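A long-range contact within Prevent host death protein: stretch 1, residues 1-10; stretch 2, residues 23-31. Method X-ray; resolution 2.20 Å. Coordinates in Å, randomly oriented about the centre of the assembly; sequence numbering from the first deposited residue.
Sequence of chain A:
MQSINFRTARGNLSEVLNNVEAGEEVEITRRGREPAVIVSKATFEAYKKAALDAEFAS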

# COMPACT_ATOMS: atom_id res chain seq x y z
N MET A 1 4.40 6.57 -0.02
CA MET A 1 4.37 5.73 1.17
C MET A 1 5.77 5.58 1.75
O MET A 1 6.76 5.57 1.02
CB MET A 1 3.79 4.35 0.83
CG MET A 1 3.65 3.41 2.01
SD MET A 1 2.68 1.93 1.64
CE MET A 1 3.47 1.38 0.13
N GLN A 2 5.85 5.48 3.08
CA GLN A 2 7.13 5.25 3.73
C GLN A 2 7.64 3.86 3.35
O GLN A 2 6.86 2.91 3.29
CB GLN A 2 6.98 5.36 5.25
N SER A 3 8.93 3.75 3.09
CA SER A 3 9.51 2.47 2.71
C SER A 3 10.80 2.18 3.46
O SER A 3 11.73 2.99 3.47
CB SER A 3 9.76 2.41 1.21
OG SER A 3 10.39 1.19 0.85
N ILE A 4 10.86 1.00 4.07
CA ILE A 4 12.02 0.60 4.85
C ILE A 4 12.44 -0.82 4.50
O ILE A 4 11.63 -1.62 4.03
CB ILE A 4 11.73 0.66 6.35
CG1 ILE A 4 10.52 -0.22 6.68
CG2 ILE A 4 11.49 2.10 6.79
CD1 ILE A 4 10.28 -0.40 8.15
N ASN A 5 13.71 -1.13 4.72
CA ASN A 5 14.21 -2.47 4.46
C ASN A 5 13.99 -3.41 5.64
O ASN A 5 13.62 -2.98 6.73
CB ASN A 5 15.69 -2.45 4.05
CG ASN A 5 16.59 -1.89 5.14
OD1 ASN A 5 16.43 -2.22 6.32
ND2 ASN A 5 17.54 -1.06 4.76
N PHE A 6 14.21 -4.70 5.40
CA PHE A 6 13.94 -5.72 6.40
C PHE A 6 14.69 -5.49 7.71
O PHE A 6 14.09 -5.48 8.78
CB PHE A 6 14.27 -7.10 5.85
CG PHE A 6 14.07 -8.20 6.84
CD1 PHE A 6 12.81 -8.68 7.11
CD2 PHE A 6 15.15 -8.75 7.51
CE1 PHE A 6 12.62 -9.69 8.02
CE2 PHE A 6 14.96 -9.77 8.42
CZ PHE A 6 13.70 -10.24 8.68
N ARG A 7 16.01 -5.31 7.62
CA ARG A 7 16.83 -5.13 8.81
C ARG A 7 16.28 -4.00 9.66
O ARG A 7 16.29 -4.07 10.89
CB ARG A 7 18.28 -4.80 8.43
CG ARG A 7 18.72 -5.21 7.04
CD ARG A 7 20.02 -4.50 6.68
NE ARG A 7 20.16 -4.30 5.24
N THR A 8 15.83 -2.93 9.01
CA THR A 8 15.34 -1.75 9.70
C THR A 8 14.00 -2.03 10.37
O THR A 8 13.74 -1.58 11.48
CB THR A 8 15.22 -0.56 8.74
OG1 THR A 8 16.51 -0.27 8.18
CG2 THR A 8 14.70 0.67 9.46
N ALA A 9 13.15 -2.79 9.68
CA ALA A 9 11.85 -3.15 10.20
C ALA A 9 11.99 -3.96 11.48
O ALA A 9 11.30 -3.71 12.47
CB ALA A 9 11.07 -3.95 9.16
N ARG A 10 12.90 -4.93 11.46
CA ARG A 10 13.07 -5.86 12.57
C ARG A 10 13.69 -5.19 13.81
O ARG A 10 13.39 -5.57 14.94
CB ARG A 10 13.91 -7.06 12.14
CG ARG A 10 13.85 -8.24 13.09
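Stretch 2, residues 23-31: GEEVEITRR

Three backbone hydrogen bonds fasten stretch 2 to stretch 1. Glu27 N donates to Gln2 O at 2.7 Å, Ile4 N donates to Glu27 O at 2.8 Å, and Thr29 N donates to Ile4 O at 2.8 Å, all close to linear. Their pattern is that of a parallel ladder: Glu27 uses both its amide and its carbonyl to reach the two residues flanking Ser3, while Ile4 does the same to the residues flanking Ile28. Thr29 adds a side-chain bond, its OG1 donating to Ile4 O at 3.3 Å, so that this carbonyl accepts twice from one residue. The CA atoms lend weaker support, with Ser3 CA 3.4 Å from Glu27 O and Ile28 CA 3.3 Å from Ile4 O.

The segment from Val26 to Thr29 is extended, with phi between -90° and -121° and psi between 122° and 153°. It runs beside strand 2-5 in the same direction, the axes crossing at -29° and approaching to 4.6 Å. The register pairs Gln2 with Val26, Ser3 with Glu27, Ile4 with Ile28 and Asn5 with Thr29; the CA atoms of Ser3 and Glu27 are 4.4 Å apart.

Side chains alternate between the faces of this sheet. Ser3, Asn5, Glu27 and Thr29 share one face, where polar groups suit the partly exposed or exposed setting. Thr29 is beta-branched, a shape well accommodated in a strand, and its CG2 lies 3.5 Å from Ser3 OG. Nearby, the methylene carbons of Glu27 give Met1 an apolar surface, with Met1 CE 3.7 Å from Glu27 CB.

The other face carries Gln2, Ile4, Val26 and Ile28. Val26 and Ile28 are buried, and their branched aliphatic side chains fill space without leaving polar groups unsatisfied. Ile4 CD1 packs 3.8 Å from Val26 CG1, and Ile4 CG1 lies 4.4 Å from Ile28 CG1.

Beyond Asn5 the first stretch turns into a helix. Asn5 caps it, its OD1 accepting from Thr8 N at 2.8 Å and from Thr8 OG1 at 2.7 Å; a short amide side chain is well suited to satisfy a free amide at a helix start. The helix axis makes an angle of 125° with the strand of stretch 2 and comes within 7.8 Å of it. Ala9, small and buried, faces stretch 2 and places its CB 4.1 Å from Ile28 CD1. Past the paired residues, Phe6 CB lies 3.8 Å from Arg30 CG, an apolar contact made by the aliphatic part of the arginine.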

# COMPACT_ATOMS: atom_id res chain seq x y z
N GLY A 23 -1.69 6.15 11.66
CA GLY A 23 -2.22 6.32 10.32
C GLY A 23 -1.22 6.10 9.20
O GLY A 23 -1.58 6.14 8.02
N GLU A 24 0.03 5.85 9.56
CA GLU A 24 1.09 5.69 8.56
C GLU A 24 1.03 4.33 7.87
O GLU A 24 0.79 3.30 8.50
CB GLU A 24 2.45 5.89 9.23
CG GLU A 24 3.61 6.09 8.26
CD GLU A 24 4.87 6.55 8.97
OE1 GLU A 24 4.75 7.17 10.05
OE2 GLU A 24 5.97 6.31 8.44
N GLU A 25 1.22 4.33 6.55
CA GLU A 25 1.35 3.10 5.80
C GLU A 25 2.83 2.85 5.54
O GLU A 25 3.53 3.71 5.01
CB GLU A 25 0.58 3.18 4.49
CG GLU A 25 -0.92 3.36 4.67
CD GLU A 25 -1.63 3.69 3.37
OE1 GLU A 25 -0.95 4.09 2.40
OE2 GLU A 25 -2.87 3.55 3.32
N VAL A 26 3.32 1.68 5.93
CA VAL A 26 4.75 1.41 5.85
C VAL A 26 5.07 0.21 4.98
O VAL A 26 4.60 -0.90 5.21
CB VAL A 26 5.36 1.21 7.25
CG1 VAL A 26 6.79 0.70 7.14
CG2 VAL A 26 5.32 2.51 8.02
N GLU A 27 5.89 0.46 3.96
CA GLU A 27 6.32 -0.59 3.06
C GLU A 27 7.60 -1.23 3.58
O GLU A 27 8.55 -0.54 3.94
CB GLU A 27 6.55 -0.03 1.65
CG GLU A 27 7.05 -1.04 0.63
CD GLU A 27 7.41 -0.39 -0.69
OE1 GLU A 27 7.15 0.82 -0.85
OE2 GLU A 27 7.95 -1.09 -1.58
N ILE A 28 7.61 -2.55 3.63
CA ILE A 28 8.80 -3.29 4.00
C ILE A 28 9.35 -3.95 2.75
O ILE A 28 8.65 -4.70 2.08
CB ILE A 28 8.48 -4.36 5.06
CG1 ILE A 28 7.87 -3.71 6.30
CG2 ILE A 28 9.73 -5.14 5.41
CD1 ILE A 28 7.47 -4.69 7.36
N THR A 29 10.60 -3.66 2.42
CA THR A 29 11.23 -4.24 1.26
C THR A 29 12.21 -5.33 1.68
O THR A 29 12.74 -5.30 2.79
CB THR A 29 11.98 -3.18 0.42
OG1 THR A 29 13.00 -2.57 1.22
CG2 THR A 29 11.01 -2.11 -0.06
N ARG A 30 12.43 -6.29 0.80
CA ARG A 30 13.38 -7.36 1.04
C ARG A 30 14.17 -7.66 -0.22
O ARG A 30 13.62 -7.62 -1.32
CB ARG A 30 12.66 -8.62 1.52
CG ARG A 30 12.25 -8.58 2.98
CD ARG A 30 12.02 -9.98 3.52
NE ARG A 30 10.88 -10.63 2.90
CZ ARG A 30 10.59 -11.92 3.03
NH1 ARG A 30 11.36 -12.70 3.77
NH2 ARG A 30 9.53 -12.43 2.43
N ARG A 31 15.45 -7.96 -0.07
CA ARG A 31 16.29 -8.24 -1.23
C ARG A 31 15.88 -9.54 -1.93
O ARG A 31 15.86 -10.61 -1.32
CB ARG A 31 17.78 -8.28 -0.85
CG ARG A 31 18.08 -9.04 0.43